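Local coordinates for protein predicted ATPase of the ABC class (PDB 5D6A) that probably hydrolyses ATP, as an ABC-class ATPase that binds the ATP analogue AMP-PNP in its P-loop domain, at residues 61-66 against 143-148; 124-129 against 281-286; 310-315 against 569-574. All coordinates share one frame; numbering follows the deposited sequence.

How the contacts relate
The contacts follow the order of the three family regions. Contact 1 is internal to the N-terminal region. Contact 2 joins that region to the P-loop domain, and contact 3 joins the P-loop domain to the C-terminal region. Contacts 1 and 2 interleave along the chain, with centres about 29 Å apart and nearest atoms about 10 Å apart. Contact 3 follows in series, its centre about 32 Å from that of contact 2 and about 43 Å from that of contact 1. The His312 side chain is about 13 Å from a bound AMP-PNP, too far to touch it. In contact 2, residues 281-286 directly follow helix 271-280, which carries part of a probable Walker A motif.

Contact 1: 61-66 against 143-148; sequences HIQSDP and RVNLPA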
# COMPACT_ATOMS: atom_id res chain seq x y z
N HIS A 61 13.19 -25.77 -13.30
CA HIS A 61 14.17 -24.79 -12.83
C HIS A 61 14.73 -25.17 -11.48
O HIS A 61 13.99 -25.34 -10.52
CB HIS A 61 13.57 -23.39 -12.76
CG HIS A 61 14.52 -22.35 -12.26
ND1 HIS A 61 15.47 -21.75 -13.07
CD2 HIS A 61 14.69 -21.82 -11.03
CE1 HIS A 61 16.17 -20.89 -12.36
NE2 HIS A 61 15.72 -20.91 -11.11
N ILE A 62 16.06 -25.28 -11.42
CA ILE A 62 16.75 -25.63 -10.19
C ILE A 62 17.24 -24.35 -9.52
O ILE A 62 18.00 -23.59 -10.10
CB ILE A 62 17.96 -26.54 -10.48
CG1 ILE A 62 17.52 -27.83 -11.17
CG2 ILE A 62 18.72 -26.85 -9.20
CD1 ILE A 62 16.58 -28.69 -10.36
N GLN A 63 16.78 -24.12 -8.29
CA GLN A 63 17.20 -22.96 -7.52
C GLN A 63 18.71 -23.01 -7.31
O GLN A 63 19.28 -24.10 -7.18
CB GLN A 63 16.48 -22.92 -6.17
CG GLN A 63 16.74 -24.13 -5.29
CD GLN A 63 15.90 -24.15 -4.03
OE1 GLN A 63 15.38 -25.19 -3.62
NE2 GLN A 63 15.74 -22.98 -3.40
N SER A 64 19.35 -21.85 -7.27
CA SER A 64 20.80 -21.77 -7.08
C SER A 64 21.17 -21.60 -5.61
O SER A 64 22.35 -21.54 -5.27
CB SER A 64 21.36 -20.59 -7.88
OG SER A 64 20.82 -19.36 -7.43
N ASP A 65 20.16 -21.53 -4.74
CA ASP A 65 20.40 -21.32 -3.32
C ASP A 65 19.22 -21.84 -2.50
O ASP A 65 18.07 -21.56 -2.83
CB ASP A 65 20.57 -19.81 -3.09
CG ASP A 65 20.78 -19.45 -1.62
OD1 ASP A 65 21.45 -20.21 -0.90
OD2 ASP A 65 20.29 -18.37 -1.21
N PRO A 66 19.49 -22.62 -1.43
CA PRO A 66 18.41 -23.11 -0.58
C PRO A 66 17.48 -21.99 -0.10
O PRO A 66 16.28 -22.20 0.06
CB PRO A 66 19.15 -23.71 0.61
CG PRO A 66 20.46 -24.15 0.07
CD PRO A 66 20.78 -23.25 -1.09
N ARG A 143 6.29 -26.27 -6.52
CA ARG A 143 7.69 -26.05 -6.17
C ARG A 143 8.19 -27.09 -5.17
O ARG A 143 7.41 -27.70 -4.45
CB ARG A 143 7.86 -24.66 -5.57
CG ARG A 143 7.52 -23.50 -6.50
CD ARG A 143 7.66 -22.19 -5.74
NE ARG A 143 7.45 -21.01 -6.57
CZ ARG A 143 8.41 -20.35 -7.23
NH1 ARG A 143 9.68 -20.75 -7.19
NH2 ARG A 143 8.09 -19.28 -7.95
N VAL A 144 9.51 -27.28 -5.15
CA VAL A 144 10.15 -28.21 -4.23
C VAL A 144 11.45 -27.59 -3.72
O VAL A 144 12.41 -27.44 -4.48
CB VAL A 144 10.47 -29.57 -4.90
CG1 VAL A 144 11.24 -30.48 -3.94
CG2 VAL A 144 9.19 -30.24 -5.37
N ASN A 145 11.47 -27.21 -2.45
CA ASN A 145 12.65 -26.60 -1.85
C ASN A 145 13.69 -27.69 -1.57
O ASN A 145 13.59 -28.42 -0.59
CB ASN A 145 12.27 -25.86 -0.57
CG ASN A 145 13.41 -25.04 -0.01
OD1 ASN A 145 14.51 -25.02 -0.55
ND2 ASN A 145 13.15 -24.34 1.09
N LEU A 146 14.69 -27.78 -2.45
CA LEU A 146 15.74 -28.79 -2.33
C LEU A 146 16.61 -28.56 -1.09
O LEU A 146 17.12 -27.46 -0.89
CB LEU A 146 16.60 -28.80 -3.60
CG LEU A 146 15.85 -29.10 -4.90
CD1 LEU A 146 16.76 -28.96 -6.11
CD2 LEU A 146 15.22 -30.49 -4.87
N PRO A 147 16.77 -29.60 -0.25
CA PRO A 147 17.51 -29.51 1.01
C PRO A 147 19.03 -29.62 0.89
O PRO A 147 19.56 -30.04 -0.14
CB PRO A 147 16.99 -30.71 1.79
CG PRO A 147 16.73 -31.73 0.74
CD PRO A 147 16.28 -30.98 -0.48
N ALA A 148 19.71 -29.24 1.97
CA ALA A 148 21.16 -29.27 2.05
C ALA A 148 21.59 -28.90 3.46
O ALA A 148 20.83 -28.30 4.22
CB ALA A 148 21.76 -28.29 1.04
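Gln63 OE1 accepts the backbone N-H of Leu146, with Gln63 OE1 and Leu146 N 2.9 Å apart. The donor nitrogen lies almost in line with the side-chain carbonyl, at a C=O...N angle of 168°. The hydrogen itself points less well, and the N-H...O angle is 138°. The CB of Gln63 points toward 143-148. CG then sits between the backbone N and the carbonyl carbon (chi1 60°), and the extended chain beyond it carries the amide across the gap. The other end of the amide turns back on its own loop. Gln63 NE2 makes a weak hydrogen bond to Asp65 O at 2.8 Å. The amide thus links the loop at 63-65, on that side weakly, to the chain just after strand 137-144. The side chain of Asn145 packs beside it, and the two cross at about a right angle.

Two apolar contacts accompany this bond. Ile62 CG2 meets Leu146 CD1 at 4.2 Å. Pro66 CG comes to 4.4 Å from Ala148 CB, a looser touch.

The backbone of Leu146 has a second polar partner, since its O pairs with Tyr40 OH. Its side chain packs on Ile162 of helix 155-172. Asp65 forms a salt bridge with Arg151, and Tyr67 of the second subunit packs on it.

No backbone-to-backbone hydrogen bond joins the two segments. The oxygen of a buried glutamine satisfies the main-chain N-H of buried Leu146, just past the end of strand 137-144.

Contact 2: 124-129 against 281-286; sequences TVLDST and SIYNHI
Val125 N donates to Asn284 O across two short, weakly bonded antiparallel strands, with Val125 N and Asn284 O 2.9 Å apart. The bond is fairly straight, at 158° at the hydrogen. The donor does not lie on a lone pair of the acceptor; it stands 36° out of the carbonyl plane. The same oxygen receives a CA-H...O contact, with Thr124 CA 3.3 Å from Asn284 O.

The return link of the pair runs through water. One water donates to Val125 O at 2.8 Å and accepts from Asn284 N at 2.9 Å. It bridges the two groups, which make no direct hydrogen bond. The water also lies in the plane of the Tyr283 ring, at its edge.

Two contacts are apolar. Val125 CG2 touches Ile286 CG2 at 3.8 Å. Leu126 CD2 approaches Tyr283 CD1 to 3.5 Å. Ile282 CG1 covers part of one face of the Tyr283 ring, near the rim.

Thr124 makes a van der Waals approach of another kind. Its methyl CG2 comes obliquely to the His285 ring, 3.5 Å from His285 NE2. This methyl lies beside the backbone N, anti to the carbonyl carbon. The threonine hydroxyl goes elsewhere, to His121 O.

Strands 124-125 and 284-285 form a two-stranded sheet that joins the N-terminal region to the P-loop domain. Val125 and Asn284 both pack on Val191 of helix 181-199, while Asn284 OD1 bonds to Arg198 of that helix. Helix 92-109 contributes Asp100 beside Val125 and Leu96 beside Asn284. Ser281, just after helix 271-280, packs on strand 294-296.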
# COMPACT_ATOMS: atom_id res chain seq x y z
N THR A 124 -10.84 -17.78 -3.04
CA THR A 124 -11.33 -17.76 -4.42
C THR A 124 -10.94 -19.00 -5.23
O THR A 124 -10.04 -19.75 -4.86
CB THR A 124 -10.81 -16.52 -5.19
OG1 THR A 124 -9.38 -16.50 -5.17
CG2 THR A 124 -11.35 -15.24 -4.57
N VAL A 125 -11.66 -19.18 -6.33
CA VAL A 125 -11.41 -20.27 -7.26
C VAL A 125 -11.04 -19.61 -8.58
O VAL A 125 -11.90 -19.06 -9.28
CB VAL A 125 -12.67 -21.14 -7.45
CG1 VAL A 125 -12.40 -22.25 -8.47
CG2 VAL A 125 -13.11 -21.71 -6.12
N LEU A 126 -9.76 -19.65 -8.92
CA LEU A 126 -9.27 -19.01 -10.13
C LEU A 126 -8.83 -20.01 -11.19
O LEU A 126 -8.58 -21.17 -10.89
CB LEU A 126 -8.08 -18.10 -9.78
CG LEU A 126 -8.34 -17.01 -8.74
CD1 LEU A 126 -7.04 -16.29 -8.41
CD2 LEU A 126 -9.39 -16.02 -9.21
N ASP A 127 -8.75 -19.53 -12.43
CA ASP A 127 -8.29 -20.34 -13.54
C ASP A 127 -6.77 -20.29 -13.42
O ASP A 127 -6.13 -19.40 -13.97
CB ASP A 127 -8.79 -19.75 -14.87
CG ASP A 127 -8.45 -20.61 -16.07
OD1 ASP A 127 -7.60 -21.51 -15.95
OD2 ASP A 127 -9.02 -20.35 -17.15
N SER A 128 -6.22 -21.25 -12.68
CA SER A 128 -4.79 -21.30 -12.37
C SER A 128 -3.99 -22.36 -13.11
O SER A 128 -4.54 -23.32 -13.63
CB SER A 128 -4.64 -21.54 -10.87
OG SER A 128 -3.28 -21.68 -10.51
N THR A 129 -2.67 -22.17 -13.12
CA THR A 129 -1.74 -23.10 -13.75
C THR A 129 -1.21 -24.15 -12.77
O THR A 129 -0.46 -25.04 -13.16
CB THR A 129 -0.53 -22.38 -14.39
OG1 THR A 129 0.18 -21.64 -13.39
CG2 THR A 129 -0.99 -21.45 -15.49
N SER A 281 -17.13 -10.29 -6.00
CA SER A 281 -17.93 -11.34 -6.63
C SER A 281 -17.64 -11.47 -8.13
O SER A 281 -18.30 -12.24 -8.82
CB SER A 281 -19.42 -11.10 -6.38
OG SER A 281 -19.69 -11.23 -4.99
N ILE A 282 -16.66 -10.70 -8.63
CA ILE A 282 -16.23 -10.85 -10.02
C ILE A 282 -15.52 -12.20 -10.14
O ILE A 282 -15.34 -12.73 -11.23
CB ILE A 282 -15.29 -9.73 -10.50
CG1 ILE A 282 -14.03 -9.66 -9.61
CG2 ILE A 282 -16.01 -8.39 -10.53
CD1 ILE A 282 -13.04 -8.60 -10.04
N TYR A 283 -15.08 -12.72 -8.99
CA TYR A 283 -14.44 -14.02 -8.91
C TYR A 283 -15.39 -14.99 -8.23
O TYR A 283 -16.31 -14.57 -7.53
CB TYR A 283 -13.16 -13.98 -8.08
CG TYR A 283 -12.11 -12.99 -8.51
CD1 TYR A 283 -11.36 -13.21 -9.66
CD2 TYR A 283 -11.83 -11.87 -7.75
CE1 TYR A 283 -10.38 -12.31 -10.05
CE2 TYR A 283 -10.85 -10.97 -8.13
CZ TYR A 283 -10.13 -11.20 -9.28
OH TYR A 283 -9.15 -10.31 -9.66
N ASN A 284 -15.14 -16.28 -8.41
CA ASN A 284 -15.92 -17.32 -7.76
C ASN A 284 -15.28 -17.62 -6.42
O ASN A 284 -14.05 -17.58 -6.29
CB ASN A 284 -15.94 -18.58 -8.62
CG ASN A 284 -16.54 -18.36 -9.99
OD1 ASN A 284 -17.44 -17.54 -10.17
ND2 ASN A 284 -16.05 -19.10 -10.97
N HIS A 285 -16.10 -17.91 -5.41
CA HIS A 285 -15.58 -18.23 -4.08
C HIS A 285 -15.89 -19.67 -3.67
O HIS A 285 -16.82 -20.29 -4.19
CB HIS A 285 -16.10 -17.24 -3.03
CG HIS A 285 -15.51 -15.87 -3.16
ND1 HIS A 285 -16.08 -14.88 -3.93
CD2 HIS A 285 -14.39 -15.34 -2.63
CE1 HIS A 285 -15.34 -13.79 -3.86
NE2 HIS A 285 -14.30 -14.04 -3.07
N ILE A 286 -15.10 -20.17 -2.72
CA ILE A 286 -15.25 -21.54 -2.23
C ILE A 286 -16.48 -21.69 -1.34
O ILE A 286 -17.01 -20.70 -0.85
CB ILE A 286 -14.00 -22.00 -1.44
CG1 ILE A 286 -13.86 -21.20 -0.13
CG2 ILE A 286 -12.75 -21.89 -2.30
CD1 ILE A 286 -12.66 -21.60 0.70
O HOH W 1 -13.05 -16.76 -10.35

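Contact 3: 310-315 against 569-574; sequences CVHHLN and SQFRNN
His312 reaches from strand 311-312 across to both Phe571 and Ser569. Its CB points toward 569-574 and meets the Phe571 ring first, with His312 CB 3.6 Å from Phe571 CD2. The next atom, His312 CG, is 4.0 Å from Phe571 CD2. The imidazole sits beside the backbone N (chi1 -60°), which sets one face of the ring against Ser569 O. That oxygen is offset toward the rim, and His312 CE1 is 3.4 Å from Ser569 O. The carbonyl oxygen rests on the face; the angle is too poor for a hydrogen bond to ND1. At the tip, His312 NE2 is 4.0 Å from Ser569 CB, while its hydrogen bond goes to Met566 O. The His312 and Phe571 rings are near parallel, at 26°, but slid apart. Their centroids are 6.0 Å from each other, so they barely overlap.

His313 continues the contact, with its CD2 3.1 Å from Phe571 O. Its ND1 bonds to Asp331. Asn573 ND2 makes a weak hydrogen bond to His313 O at 3.2 Å.

His313 and Leu314 form a G1 beta bulge opposite Phe332, and Leu314 packs on helix 339-352. Strand 571-572 is an outer strand of a small antiparallel sheet, beside strand 463-465. Phe571 also touches Met560 and Asn564 of helix 556-564 and Leu464 of strand 463-465, and makes a cation-pi contact with Arg462.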
# COMPACT_ATOMS: atom_id res chain seq x y z
N CYS A 310 0.72 7.78 -13.22
CA CYS A 310 0.99 8.33 -14.54
C CYS A 310 -0.23 8.07 -15.41
O CYS A 310 -1.00 7.15 -15.15
CB CYS A 310 2.23 7.68 -15.15
SG CYS A 310 2.09 5.90 -15.41
N VAL A 311 -0.41 8.91 -16.43
CA VAL A 311 -1.53 8.78 -17.37
C VAL A 311 -0.96 9.03 -18.75
O VAL A 311 -0.23 10.00 -18.95
CB VAL A 311 -2.64 9.80 -17.07
CG1 VAL A 311 -3.77 9.68 -18.10
CG2 VAL A 311 -3.18 9.60 -15.66
N HIS A 312 -1.30 8.17 -19.71
CA HIS A 312 -0.74 8.29 -21.06
C HIS A 312 -1.71 8.69 -22.18
O HIS A 312 -2.67 7.98 -22.47
CB HIS A 312 -0.07 6.97 -21.46
CG HIS A 312 1.04 6.56 -20.55
ND1 HIS A 312 2.28 7.17 -20.58
CD2 HIS A 312 1.12 5.58 -19.63
CE1 HIS A 312 3.07 6.58 -19.69
NE2 HIS A 312 2.39 5.61 -19.10
N HIS A 313 -1.43 9.84 -22.79
CA HIS A 313 -2.19 10.36 -23.93
C HIS A 313 -3.67 9.96 -23.93
O HIS A 313 -4.19 9.45 -24.93
CB HIS A 313 -1.51 9.89 -25.21
CG HIS A 313 -0.08 10.32 -25.31
ND1 HIS A 313 0.30 11.53 -25.84
CD2 HIS A 313 1.06 9.70 -24.90
CE1 HIS A 313 1.62 11.64 -25.77
NE2 HIS A 313 2.10 10.55 -25.21
N LEU A 314 -4.34 10.23 -22.81
CA LEU A 314 -5.74 9.90 -22.63
C LEU A 314 -6.61 11.14 -22.84
O LEU A 314 -6.23 12.24 -22.44
CB LEU A 314 -5.94 9.36 -21.22
CG LEU A 314 -7.30 8.79 -20.83
CD1 LEU A 314 -7.65 7.58 -21.69
CD2 LEU A 314 -7.29 8.41 -19.36
N ASN A 315 -7.76 10.95 -23.47
CA ASN A 315 -8.70 12.04 -23.74
C ASN A 315 -9.69 12.17 -22.59
O ASN A 315 -10.50 11.28 -22.36
CB ASN A 315 -9.45 11.79 -25.06
CG ASN A 315 -10.35 12.95 -25.47
OD1 ASN A 315 -10.69 13.81 -24.67
ND2 ASN A 315 -10.73 12.96 -26.74
N SER A 569 5.10 2.85 -20.75
CA SER A 569 4.14 2.49 -21.79
C SER A 569 3.96 3.60 -22.82
O SER A 569 3.83 4.78 -22.47
CB SER A 569 2.77 2.16 -21.18
OG SER A 569 2.83 1.00 -20.38
N GLN A 570 3.95 3.22 -24.10
CA GLN A 570 3.76 4.17 -25.19
C GLN A 570 2.38 4.02 -25.83
O GLN A 570 2.09 3.03 -26.50
CB GLN A 570 4.84 4.02 -26.26
CG GLN A 570 6.24 4.40 -25.82
CD GLN A 570 7.22 4.47 -26.99
OE1 GLN A 570 6.82 4.50 -28.15
NE2 GLN A 570 8.51 4.51 -26.67
N PHE A 571 1.53 5.02 -25.59
CA PHE A 571 0.19 5.08 -26.16
C PHE A 571 0.12 6.29 -27.07
O PHE A 571 0.85 7.26 -26.87
CB PHE A 571 -0.88 5.24 -25.07
CG PHE A 571 -1.13 4.01 -24.24
CD1 PHE A 571 -2.10 3.09 -24.62
CD2 PHE A 571 -0.44 3.79 -23.06
CE1 PHE A 571 -2.35 1.97 -23.86
CE2 PHE A 571 -0.69 2.66 -22.29
CZ PHE A 571 -1.65 1.75 -22.69
N ARG A 572 -0.75 6.23 -28.08
CA ARG A 572 -0.93 7.37 -28.97
C ARG A 572 -2.41 7.52 -29.32
O ARG A 572 -3.23 6.66 -28.98
CB ARG A 572 -0.14 7.23 -30.28
CG ARG A 572 -0.76 6.28 -31.29
CD ARG A 572 -0.48 6.69 -32.72
NE ARG A 572 0.81 6.26 -33.26
CZ ARG A 572 1.00 5.18 -34.02
NH1 ARG A 572 -0.02 4.39 -34.34
NH2 ARG A 572 2.21 4.89 -34.46
N ASN A 573 -2.73 8.61 -30.00
CA ASN A 573 -4.08 8.88 -30.47
C ASN A 573 -4.10 8.99 -31.99
O ASN A 573 -3.54 9.94 -32.54
CB ASN A 573 -4.63 10.17 -29.85
CG ASN A 573 -5.10 9.98 -28.42
OD1 ASN A 573 -5.70 8.96 -28.08
ND2 ASN A 573 -4.89 10.99 -27.59
N ASN A 574 -4.72 8.02 -32.65
CA ASN A 574 -4.86 8.05 -34.11
C ASN A 574 -5.90 9.12 -34.44
O ASN A 574 -6.86 8.89 -35.18
CB ASN A 574 -5.32 6.69 -34.63
CG ASN A 574 -4.35 5.57 -34.30
OD1 ASN A 574 -3.17 5.82 -34.05
ND2 ASN A 574 -4.84 4.34 -34.30